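Local coordinates for protein glycoside Hydrolase (Bacteroides uniformis, PDB 5T99) that probably hydrolyses galactosidic linkages of agarose-derived sugars as a family 2 glycoside hydrolase, and binds the galactose-like inhibitor D-galacto-isofagomine in its pocket, at residues Phe309-His315 against Gly549-Gly555; Lys338-Val342 against Tyr603-Thr608; Met254-Trp260 against Phe288-Lys292; Ile223-Gln227 against Pro265-Lys269. All blocks are in the same frame, centred on the assembly; numbering follows the deposited sequence.

Contact 1. Residues Phe309-His315 against Gly549-Gly555. With GIF (D-galacto-isofagomine), chain C; EDO (1,2-ethanediol), chain Q.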
# COMPACT_ATOMS: atom_id res chain seq x y z
N PHE A 309 6.06 14.24 -8.26
CA PHE A 309 5.63 13.29 -7.24
C PHE A 309 5.27 13.98 -5.93
O PHE A 309 6.14 14.41 -5.17
CB PHE A 309 6.70 12.21 -7.00
CG PHE A 309 7.22 11.57 -8.26
CD1 PHE A 309 6.35 11.10 -9.23
CD2 PHE A 309 8.58 11.42 -8.45
CE1 PHE A 309 6.83 10.50 -10.39
CE2 PHE A 309 9.07 10.82 -9.60
CZ PHE A 309 8.20 10.36 -10.57
N ASN A 310 3.97 14.11 -5.70
CA ASN A 310 3.40 14.32 -4.37
C ASN A 310 3.19 12.94 -3.78
O ASN A 310 2.08 12.41 -3.81
CB ASN A 310 2.05 15.03 -4.46
CG ASN A 310 2.16 16.41 -5.04
OD1 ASN A 310 3.22 17.03 -5.01
ND2 ASN A 310 1.05 16.90 -5.58
N GLY A 311 4.26 12.38 -3.23
CA GLY A 311 4.32 10.95 -2.92
C GLY A 311 4.29 10.61 -1.46
O GLY A 311 4.56 11.44 -0.61
N VAL A 312 3.97 9.35 -1.18
CA VAL A 312 4.02 8.81 0.17
C VAL A 312 4.62 7.41 0.15
O VAL A 312 4.45 6.65 -0.82
CB VAL A 312 2.63 8.78 0.86
CG1 VAL A 312 2.00 10.16 0.82
CG2 VAL A 312 1.70 7.77 0.22
N CYS A 313 5.36 7.09 1.22
CA CYS A 313 5.76 5.73 1.49
C CYS A 313 4.65 5.13 2.31
O CYS A 313 4.06 5.81 3.16
CB CYS A 313 7.06 5.68 2.28
SG CYS A 313 8.44 6.40 1.39
N LEU A 314 4.38 3.85 2.09
CA LEU A 314 3.39 3.10 2.87
C LEU A 314 3.93 1.72 3.16
O LEU A 314 4.49 1.07 2.25
CB LEU A 314 2.08 2.95 2.08
CG LEU A 314 1.19 4.17 1.84
CD1 LEU A 314 0.04 3.82 0.92
CD2 LEU A 314 0.66 4.70 3.15
N HIS A 315 3.79 1.27 4.41
CA HIS A 315 4.02 -0.13 4.73
C HIS A 315 2.76 -0.92 4.46
O HIS A 315 1.68 -0.37 4.37
CB HIS A 315 4.52 -0.33 6.17
CG HIS A 315 6.01 -0.20 6.30
ND1 HIS A 315 6.89 -1.01 5.60
CD2 HIS A 315 6.77 0.65 7.02
CE1 HIS A 315 8.13 -0.66 5.89
NE2 HIS A 315 8.09 0.34 6.76
N GLY A 549 10.23 15.16 -7.25
CA GLY A 549 9.26 15.24 -6.15
C GLY A 549 9.77 14.59 -4.88
O GLY A 549 10.97 14.39 -4.71
N GLU A 550 8.83 14.23 -4.00
CA GLU A 550 9.13 13.63 -2.72
C GLU A 550 8.23 12.45 -2.40
O GLU A 550 7.13 12.33 -2.94
CB GLU A 550 9.01 14.67 -1.62
CG GLU A 550 7.62 15.27 -1.41
CD GLU A 550 7.56 16.16 -0.18
OE1 GLU A 550 8.00 15.72 0.90
OE2 GLU A 550 7.07 17.31 -0.30
N PHE A 551 8.70 11.60 -1.50
CA PHE A 551 7.91 10.50 -0.99
C PHE A 551 8.03 10.52 0.53
O PHE A 551 9.09 10.19 1.08
CB PHE A 551 8.41 9.19 -1.61
CG PHE A 551 8.04 9.03 -3.08
CD1 PHE A 551 6.88 8.34 -3.44
CD2 PHE A 551 8.84 9.56 -4.09
CE1 PHE A 551 6.54 8.19 -4.78
CE2 PHE A 551 8.49 9.42 -5.42
CZ PHE A 551 7.34 8.74 -5.77
N ILE A 552 6.96 10.93 1.22
CA ILE A 552 7.07 11.26 2.64
C ILE A 552 7.11 10.00 3.46
O ILE A 552 6.56 9.00 3.04
CB ILE A 552 5.94 12.20 3.13
CG1 ILE A 552 4.62 11.42 3.37
CG2 ILE A 552 5.79 13.39 2.18
CD1 ILE A 552 3.45 12.29 3.77
N TRP A 553 7.76 10.06 4.62
CA TRP A 553 7.75 8.96 5.60
C TRP A 553 6.83 9.33 6.79
O TRP A 553 7.30 9.99 7.71
CB TRP A 553 9.18 8.66 6.10
CG TRP A 553 9.18 7.37 6.85
CD1 TRP A 553 9.06 7.19 8.20
CD2 TRP A 553 9.19 6.08 6.26
NE1 TRP A 553 9.01 5.84 8.48
CE2 TRP A 553 9.08 5.14 7.31
CE3 TRP A 553 9.26 5.61 4.94
CZ2 TRP A 553 9.07 3.76 7.08
CZ3 TRP A 553 9.25 4.26 4.71
CH2 TRP A 553 9.16 3.34 5.77
N THR A 554 5.55 8.95 6.84
CA THR A 554 4.82 8.12 5.90
C THR A 554 3.43 8.70 5.71
O THR A 554 3.01 9.60 6.45
CB THR A 554 4.62 6.70 6.47
OG1 THR A 554 4.01 6.78 7.76
CG2 THR A 554 5.94 6.00 6.61
N GLY A 555 2.69 8.17 4.74
CA GLY A 555 1.31 8.59 4.49
C GLY A 555 0.34 8.15 5.57
O GLY A 555 -0.49 8.94 6.02
C GIF C . 13.83 3.96 6.44
N GIF C . 14.26 5.33 6.68
O GIF C . 12.64 7.60 10.09
C1 GIF C . 12.44 3.75 6.99
O1 GIF C . 13.14 3.43 9.26
C2 GIF C . 12.32 4.24 8.42
O2 GIF C . 12.12 2.36 6.93
C3 GIF C . 12.73 5.70 8.56
C4 GIF C . 14.14 5.91 8.01
C5 GIF C . 12.65 6.16 10.01
C1 EDO Q . 1.53 -1.37 0.04
O1 EDO Q . 2.22 -2.48 0.60
C2 EDO Q . 2.35 -0.09 0.23
O2 EDO Q . 3.72 -0.30 -0.10
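F309 and G549 start a run of parallel pairing between strands 309-313 and 549-552, which diverge by only 24°. The bonds pass back and forth: E550 N to F309 O, weakly G311 N to E550 O, then I552 N to G311 O, C313 N to I552 O and, past the strands, a nearly straight G555 N to C313 O (3.2 Å). The tight part is at G311. The F551 ring lies against its bare backbone, CD1 3.7 Å from G311 CA, and with CG anti to its own carbonyl carbon (chi1 -73°) the ring also carries CE2 to 3.6 Å from F309 CD2. On the other face V312 CG1 lies alongside I552 CG1 at 3.9 Å. The L314 side chain fits more loosely, CD2 4.2 Å from G555 CA, and L314 O bonds an ethanediol. A cis peptide precedes T554, whose CG2 sits over one face of the W553 indole; C1 of the bound galacto-isofagomine (GIF) lies over the opposite face. C313 CB meets W553 CE3 at 3.5 Å, and H315 NE2 approaches the indole edge. Pairing first and last parallel strands closes a TIM barrel, here with the sugar site at the strands' C-terminal ends, as in family 2 glycosidases.

Contact 2. Residues Lys338-Val342 against Tyr603-Thr608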
# COMPACT_ATOMS: atom_id res chain seq x y z
N LYS A 338 -5.34 10.04 -1.79
CA LYS A 338 -5.73 10.92 -2.92
C LYS A 338 -6.43 12.22 -2.48
O LYS A 338 -6.26 13.26 -3.12
CB LYS A 338 -6.58 10.17 -3.97
CG LYS A 338 -5.73 9.33 -4.92
CD LYS A 338 -6.53 8.27 -5.67
CE LYS A 338 -7.49 8.85 -6.71
NZ LYS A 338 -6.81 9.70 -7.71
N GLU A 339 -7.16 12.18 -1.36
CA GLU A 339 -7.76 13.38 -0.76
C GLU A 339 -6.71 14.37 -0.25
O GLU A 339 -6.92 15.58 -0.29
CB GLU A 339 -8.76 13.02 0.34
CG GLU A 339 -10.10 12.53 -0.22
CD GLU A 339 -10.99 11.85 0.81
OE1 GLU A 339 -10.86 12.13 2.04
OE2 GLU A 339 -11.83 11.02 0.38
N MET A 340 -5.58 13.84 0.22
CA MET A 340 -4.42 14.67 0.61
C MET A 340 -3.67 15.31 -0.57
O MET A 340 -2.84 16.18 -0.35
CB MET A 340 -3.44 13.82 1.45
CG MET A 340 -2.58 14.63 2.41
SD MET A 340 -1.73 13.61 3.64
CE MET A 340 -0.31 13.12 2.65
N GLY A 341 -3.94 14.88 -1.81
CA GLY A 341 -3.21 15.36 -2.99
C GLY A 341 -2.10 14.42 -3.45
O GLY A 341 -1.26 14.79 -4.28
N VAL A 342 -2.10 13.19 -2.92
CA VAL A 342 -1.10 12.18 -3.27
C VAL A 342 -1.37 11.65 -4.68
O VAL A 342 -2.50 11.22 -4.98
CB VAL A 342 -1.12 11.00 -2.27
CG1 VAL A 342 -0.17 9.88 -2.70
CG2 VAL A 342 -0.74 11.49 -0.88
N TYR A 603 -0.19 18.99 4.22
CA TYR A 603 0.04 18.42 2.88
C TYR A 603 -1.08 18.76 1.90
O TYR A 603 -0.79 19.19 0.77
CB TYR A 603 0.30 16.92 2.95
CG TYR A 603 1.72 16.60 3.39
CD1 TYR A 603 2.80 16.75 2.52
CD2 TYR A 603 1.98 16.16 4.68
CE1 TYR A 603 4.09 16.47 2.93
CE2 TYR A 603 3.27 15.87 5.10
CZ TYR A 603 4.33 16.03 4.22
OH TYR A 603 5.60 15.73 4.64
N GLN A 604 -2.33 18.63 2.32
CA GLN A 604 -3.49 18.99 1.49
C GLN A 604 -3.43 20.47 1.03
O GLN A 604 -3.73 20.77 -0.13
CB GLN A 604 -4.80 18.69 2.22
CG GLN A 604 -6.02 18.61 1.32
CD GLN A 604 -7.31 18.35 2.11
OE1 GLN A 604 -7.66 19.12 3.03
NE2 GLN A 604 -8.02 17.27 1.76
N SER A 605 -3.01 21.36 1.93
CA SER A 605 -2.83 22.79 1.59
C SER A 605 -1.78 23.03 0.51
O SER A 605 -1.87 24.01 -0.23
CB SER A 605 -2.47 23.61 2.84
OG SER A 605 -1.10 23.48 3.21
N GLN A 606 -0.77 22.16 0.43
CA GLN A 606 0.33 22.29 -0.53
C GLN A 606 0.08 21.54 -1.85
O GLN A 606 0.62 21.93 -2.88
CB GLN A 606 1.62 21.76 0.12
CG GLN A 606 2.91 21.96 -0.66
CD GLN A 606 3.30 23.42 -0.86
OE1 GLN A 606 2.62 24.34 -0.38
NE2 GLN A 606 4.41 23.64 -1.56
N TRP A 607 -0.73 20.49 -1.82
CA TRP A 607 -0.86 19.53 -2.92
C TRP A 607 -2.21 19.46 -3.65
O TRP A 607 -2.32 18.70 -4.60
CB TRP A 607 -0.54 18.13 -2.38
CG TRP A 607 0.92 17.88 -2.11
CD1 TRP A 607 1.99 18.68 -2.44
CD2 TRP A 607 1.47 16.72 -1.50
NE1 TRP A 607 3.16 18.09 -2.06
CE2 TRP A 607 2.87 16.88 -1.49
CE3 TRP A 607 0.92 15.55 -0.97
CZ2 TRP A 607 3.72 15.92 -0.96
CZ3 TRP A 607 1.77 14.59 -0.45
CH2 TRP A 607 3.16 14.78 -0.45
N THR A 608 -3.22 20.22 -3.22
CA THR A 608 -4.52 20.23 -3.89
C THR A 608 -4.92 21.65 -4.23
O THR A 608 -4.46 22.59 -3.60
CB THR A 608 -5.62 19.60 -3.02
OG1 THR A 608 -5.90 20.42 -1.88
CG2 THR A 608 -5.21 18.22 -2.55
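A Schellman motif at G341, at the C-terminal end of helix 327-339, meets the last turn of helix 598-607 on the outside of the catalytic barrel. G341 has a positive phi of 98°, and its bare CA faces the tip of the second helix, with T608 CG2 3.5 Å from G341 CA. The one hydrogen bond across the contact runs from Q604 NE2 to E339 O at 2.9 Å. It is nearly straight, with the acceptor in the plane of the Q604 amide, although the donor stands well above the carbonyl plane of E339. An extended Q604 side chain, CG anti to the backbone N (chi1 -162°), carries the amide that far. M340 O is met by carbon: Q604 CA makes a C-H...O contact with it at 3.4 Å.

M340 has the most surface buried here. Its CG lies beside Y603 CB at 3.7 Å, and the bend at chi3 turns CE toward W607 CZ3, which V342 CG2 also touches at 4.0 Å. Within the second helix, Y603 CD1 lies over one face of the W607 indole, toward its rim, and T608 N and OG1 bond to Q604 O from opposite faces of its plane. Inward, W607 and Y603 pack on I552 of strand 549-552, V342 on V312 of strand 305-313, and W607 also on N310; the Y603 ring also meets F538 of helix 534-543.

Contact 3. Residues Met254-Trp260 against Phe288-Lys292. With EDO (1,2-ethanediol), chain D; EDO (1,2-ethanediol), chain J; EDO (1,2-ethanediol), chain E.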
# COMPACT_ATOMS: atom_id res chain seq x y z
N MET A 254 -4.05 0.38 -31.78
CA MET A 254 -5.29 0.84 -31.16
C MET A 254 -5.46 2.29 -31.57
O MET A 254 -4.71 3.15 -31.13
CB MET A 254 -5.18 0.77 -29.62
CG MET A 254 -4.90 -0.60 -29.05
SD MET A 254 -6.35 -1.64 -29.17
CE MET A 254 -7.31 -1.04 -27.78
N LEU A 255 -6.42 2.55 -32.46
CA LEU A 255 -6.71 3.93 -32.87
C LEU A 255 -7.56 4.63 -31.81
O LEU A 255 -8.37 4.00 -31.13
CB LEU A 255 -7.40 3.96 -34.25
CG LEU A 255 -6.69 3.22 -35.40
CD1 LEU A 255 -7.43 3.48 -36.71
CD2 LEU A 255 -5.21 3.58 -35.53
N ASN A 256 -7.34 5.94 -31.65
CA ASN A 256 -8.05 6.76 -30.66
C ASN A 256 -8.12 6.11 -29.28
O ASN A 256 -9.20 5.99 -28.69
CB ASN A 256 -9.45 7.08 -31.18
CG ASN A 256 -9.41 7.75 -32.54
OD1 ASN A 256 -9.89 7.19 -33.53
ND2 ASN A 256 -8.82 8.93 -32.60
N PRO A 257 -6.96 5.68 -28.75
CA PRO A 257 -6.93 4.93 -27.50
C PRO A 257 -7.39 5.74 -26.29
O PRO A 257 -7.27 6.97 -26.29
CB PRO A 257 -5.45 4.57 -27.36
CG PRO A 257 -4.76 5.71 -28.02
CD PRO A 257 -5.59 5.97 -29.23
N ASN A 258 -7.94 5.04 -25.30
CA ASN A 258 -8.22 5.62 -23.99
C ASN A 258 -6.91 5.59 -23.21
O ASN A 258 -6.43 4.51 -22.84
CB ASN A 258 -9.31 4.84 -23.26
CG ASN A 258 -10.63 4.81 -24.01
OD1 ASN A 258 -11.19 3.75 -24.27
ND2 ASN A 258 -11.14 5.98 -24.34
N ILE A 259 -6.32 6.76 -23.02
CA ILE A 259 -5.00 6.89 -22.41
C ILE A 259 -5.14 6.75 -20.90
O ILE A 259 -5.98 7.43 -20.30
CB ILE A 259 -4.37 8.28 -22.72
CG1 ILE A 259 -4.23 8.52 -24.24
CG2 ILE A 259 -3.03 8.45 -22.02
CD1 ILE A 259 -3.24 7.63 -24.94
N TRP A 260 -4.35 5.87 -20.30
CA TRP A 260 -4.25 5.77 -18.84
C TRP A 260 -3.51 7.00 -18.35
O TRP A 260 -2.40 7.30 -18.82
CB TRP A 260 -3.53 4.49 -18.39
CG TRP A 260 -3.44 4.28 -16.88
CD1 TRP A 260 -4.25 3.48 -16.12
CD2 TRP A 260 -2.45 4.82 -15.98
NE1 TRP A 260 -3.85 3.51 -14.81
CE2 TRP A 260 -2.76 4.33 -14.69
CE3 TRP A 260 -1.36 5.68 -16.14
CZ2 TRP A 260 -2.01 4.67 -13.55
CZ3 TRP A 260 -0.61 6.02 -15.01
CH2 TRP A 260 -0.94 5.51 -13.73
N PHE A 288 -4.12 -4.20 -18.25
CA PHE A 288 -3.09 -3.27 -18.68
C PHE A 288 -3.66 -1.90 -19.02
O PHE A 288 -4.86 -1.76 -19.22
CB PHE A 288 -2.29 -3.83 -19.86
CG PHE A 288 -3.01 -3.75 -21.19
CD1 PHE A 288 -2.86 -2.65 -22.02
CD2 PHE A 288 -3.83 -4.79 -21.61
CE1 PHE A 288 -3.53 -2.57 -23.23
CE2 PHE A 288 -4.50 -4.73 -22.83
CZ PHE A 288 -4.34 -3.62 -23.64
N GLY A 289 -2.77 -0.91 -19.07
CA GLY A 289 -3.10 0.45 -19.45
C GLY A 289 -2.19 0.96 -20.56
O GLY A 289 -1.15 0.37 -20.85
N ILE A 290 -2.61 2.07 -21.15
CA ILE A 290 -1.91 2.69 -22.26
C ILE A 290 -1.41 4.08 -21.84
O ILE A 290 -2.17 5.05 -21.79
CB ILE A 290 -2.81 2.77 -23.52
CG1 ILE A 290 -3.32 1.37 -23.88
CG2 ILE A 290 -2.05 3.40 -24.68
CD1 ILE A 290 -4.15 1.29 -25.16
N ARG A 291 -0.12 4.14 -21.54
CA ARG A 291 0.54 5.40 -21.20
C ARG A 291 2.01 5.26 -21.54
O ARG A 291 2.55 4.16 -21.52
CB ARG A 291 0.32 5.77 -19.71
CG ARG A 291 1.34 5.25 -18.68
CD ARG A 291 1.20 3.77 -18.45
NE ARG A 291 2.22 3.23 -17.54
CZ ARG A 291 3.43 2.77 -17.90
NH1 ARG A 291 4.23 2.28 -16.96
NH2 ARG A 291 3.85 2.78 -19.17
N LYS A 292 2.62 6.39 -21.88
CA LYS A 292 4.06 6.47 -22.09
C LYS A 292 4.72 7.17 -20.90
O LYS A 292 4.11 8.04 -20.25
CB LYS A 292 4.44 7.17 -23.40
CG LYS A 292 4.02 8.63 -23.54
CD LYS A 292 4.29 9.14 -24.95
CE LYS A 292 3.77 10.55 -25.19
NZ LYS A 292 3.30 10.78 -26.59
C1 EDO D . -9.72 0.86 -30.58
O1 EDO D . -8.69 1.57 -29.89
C2 EDO D . -9.15 -0.10 -31.63
O2 EDO D . -8.67 0.57 -32.81
C1 EDO J . 2.69 -1.49 -19.38
O1 EDO J . 3.54 -2.67 -19.30
C2 EDO J . 1.27 -1.81 -19.85
O2 EDO J . 0.27 -1.53 -18.85
C1 EDO E . -12.99 4.69 -31.20
O1 EDO E . -12.73 3.36 -30.71
C2 EDO E . -12.83 4.72 -32.73
O2 EDO E . -11.45 4.62 -33.11
O HOH W 1 -5.32 2.92 -20.94
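I290 meets the 254-260 segment through both backbone and side chain, and it loses more surface here than any other residue of the contact. Its carbonyl O accepts W260 N at 2.8 Å, with the donor 38° out of the carbonyl plane, and I259 CA adds a C-H...O contact to the same oxygen at 3.4 Å. A water continues the joint, donating to N258 O and accepting from I290 N (2.8 Å). The I290 side chain is extended to CD1, which reaches P257 CB at 4.2 Å and, more distantly, M254 CG; I259 CD1 lies 4.4 Å from I290 CG2. A199 and V194 of the adjoining strands also pack on I290.

W260 is next. Its first torsion, -178°, swings the indole to the side of the carbonyl carbon and lays it along the R291 chain: W260 CE3 lies 3.7 Å from R291 CG, and ring and guanidinium planes stand 60° apart. This is contact with the aliphatic stem of R291, the third large contributor, whose CB also sits 3.2 Å from W260 O.

The polar ends leave for other partners: W260 NE1 bonds to D361 O and R291 NE to P407 O, while an ethanediol carbon covers one face of the guanidinium. The chemistry is therefore split, with backbone and water bonds joining the two chain segments, and the indole and guanidinium N-H groups tying this sheet domain to carbonyls at the barrel.

Contact 4. Residues Ile223-Gln227 against Pro265-Lys269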
# COMPACT_ATOMS: atom_id res chain seq x y z
N ILE A 223 -8.49 -7.71 -26.98
CA ILE A 223 -8.33 -6.50 -26.18
C ILE A 223 -9.71 -5.95 -25.88
O ILE A 223 -10.44 -5.59 -26.79
CB ILE A 223 -7.45 -5.46 -26.87
CG1 ILE A 223 -6.02 -6.01 -26.94
CG2 ILE A 223 -7.47 -4.14 -26.09
CD1 ILE A 223 -5.07 -5.18 -27.77
N ILE A 224 -10.03 -5.89 -24.60
CA ILE A 224 -11.39 -5.63 -24.14
C ILE A 224 -11.41 -4.30 -23.39
O ILE A 224 -10.56 -4.05 -22.52
CB ILE A 224 -11.89 -6.77 -23.24
CG1 ILE A 224 -11.89 -8.10 -24.02
CG2 ILE A 224 -13.26 -6.46 -22.66
CD1 ILE A 224 -12.03 -9.32 -23.11
N ASN A 225 -12.38 -3.46 -23.73
CA ASN A 225 -12.51 -2.13 -23.13
C ASN A 225 -13.23 -2.19 -21.78
O ASN A 225 -13.63 -3.26 -21.32
CB ASN A 225 -13.14 -1.11 -24.13
CG ASN A 225 -14.63 -1.30 -24.38
OD1 ASN A 225 -15.33 -2.06 -23.70
ND2 ASN A 225 -15.13 -0.60 -25.38
N ALA A 226 -13.35 -1.02 -21.16
CA ALA A 226 -14.00 -0.85 -19.87
C ALA A 226 -15.47 -1.30 -19.81
O ALA A 226 -15.91 -1.67 -18.73
CB ALA A 226 -13.90 0.60 -19.41
N GLN A 227 -16.19 -1.29 -20.94
CA GLN A 227 -17.59 -1.79 -20.97
C GLN A 227 -17.71 -3.29 -21.23
O GLN A 227 -18.83 -3.79 -21.36
CB GLN A 227 -18.49 -1.06 -22.00
CG GLN A 227 -18.14 0.36 -22.42
CD GLN A 227 -17.81 1.27 -21.27
OE1 GLN A 227 -18.31 1.11 -20.16
NE2 GLN A 227 -16.95 2.24 -21.52
N PRO A 265 -7.80 7.10 -15.21
CA PRO A 265 -7.00 5.87 -15.16
C PRO A 265 -7.71 4.69 -15.85
O PRO A 265 -8.09 3.70 -15.21
CB PRO A 265 -6.84 5.66 -13.66
CG PRO A 265 -8.11 6.19 -13.09
CD PRO A 265 -8.46 7.37 -13.92
N TYR A 266 -7.84 4.83 -17.16
CA TYR A 266 -8.58 3.88 -17.96
C TYR A 266 -7.77 2.59 -18.15
O TYR A 266 -6.61 2.64 -18.54
CB TYR A 266 -8.91 4.52 -19.31
CG TYR A 266 -9.90 3.72 -20.11
CD1 TYR A 266 -11.24 4.09 -20.16
CD2 TYR A 266 -9.49 2.58 -20.83
CE1 TYR A 266 -12.16 3.38 -20.92
CE2 TYR A 266 -10.38 1.85 -21.58
CZ TYR A 266 -11.72 2.25 -21.63
OH TYR A 266 -12.61 1.51 -22.38
N MET A 267 -8.42 1.46 -17.88
CA MET A 267 -7.81 0.14 -17.94
C MET A 267 -8.45 -0.68 -19.04
O MET A 267 -9.66 -0.63 -19.22
CB MET A 267 -8.02 -0.59 -16.62
CG MET A 267 -7.27 0.02 -15.43
SD MET A 267 -5.49 0.00 -15.69
CE MET A 267 -5.14 -1.75 -15.53
N TYR A 268 -7.61 -1.41 -19.76
CA TYR A 268 -8.06 -2.40 -20.74
C TYR A 268 -7.86 -3.76 -20.11
O TYR A 268 -7.12 -3.89 -19.14
CB TYR A 268 -7.24 -2.29 -22.04
CG TYR A 268 -7.60 -1.13 -22.93
CD1 TYR A 268 -8.57 -1.25 -23.91
CD2 TYR A 268 -6.98 0.10 -22.78
CE1 TYR A 268 -8.91 -0.19 -24.74
CE2 TYR A 268 -7.30 1.18 -23.60
CZ TYR A 268 -8.26 1.04 -24.59
OH TYR A 268 -8.58 2.10 -25.40
N LYS A 269 -8.51 -4.76 -20.68
CA LYS A 269 -8.33 -6.16 -20.31
C LYS A 269 -7.92 -6.98 -21.55
O LYS A 269 -8.58 -6.91 -22.59
CB LYS A 269 -9.63 -6.70 -19.72
CG LYS A 269 -9.58 -8.15 -19.25
CD LYS A 269 -10.90 -8.60 -18.62
CE LYS A 269 -11.07 -8.03 -17.21
NZ LYS A 269 -12.39 -8.41 -16.61
O HOH W 2 -14.73 2.87 -22.82
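This is the frayed end of an antiparallel strand pair in the immunoglobulin-like beta-sandwich domain of the family 2 enzyme, where strand 215-224 runs out beside the start of strand 268-276. I224 and K269 form a hydrogen-bonded pair: I224 N gives to K269 O at 2.7 Å and K269 N to I224 O at 2.8 Å, the latter in the plane of the I224 carbonyl. I224 CB and K269 CB are 4.2 Å apart on the same face of the sheet, but the lysine then bends at chi3 and carries NZ away from I224. Taken end to end, 223-227 and 266-269 run 121° apart, far from a straight antiparallel pair.

On the other face Y268 takes over. I223 CG2 touches Y268 CD1 at 3.8 Å, the two side chains crossing at a slant, and I223 continues into the sandwich interior onto I252 and M254. One face of the Y268 ring is covered by Y266 CE2, over its centre, and the Y268 hydroxyl takes the N-H of N258.

Y266 joins the segments beyond the strand pair. A chi1 of -169° stretches its ring away from its own backbone N and out to the 225-227 turn, where A226 CB lies 3.5 Å from Y266 CZ and N225 CB lies at the ring edge. The side-chain amide oxygen, N225 OD1, receives E229 N and, weakly, Q227 N. A water lies between the Y266 hydroxyl and Q227 NE2, whose bond to it is weak. The same hydroxyl, Y266 OH, accepts A226 N at 2.9 Å along a nearly straight N-H.

How the contacts relate
Contacts 1 and 2 are successive layers of the barrel, their centres about 12 Å apart: contact 1 is the strand seam, contact 2 the helix ends outside it. They touch directly, with V312 CG1 3.5 Å from V342 CG2. Only contact 1 holds a residue of the inhibitor pocket, W553, whereas the Y603 side chain of contact 2 is about 12 Å from the inhibitor. Contacts 3 and 4 lie in the sandwich domain, centres about 9 Å apart, and meet at Y268 of contact 4, where Y268 N lies 2.8 Å from F288 O of contact 3 in a probable hydrogen bond. Contact 3 stays about 10 Å from contact 1 at the nearest atoms, and contact 4 about 15 Å.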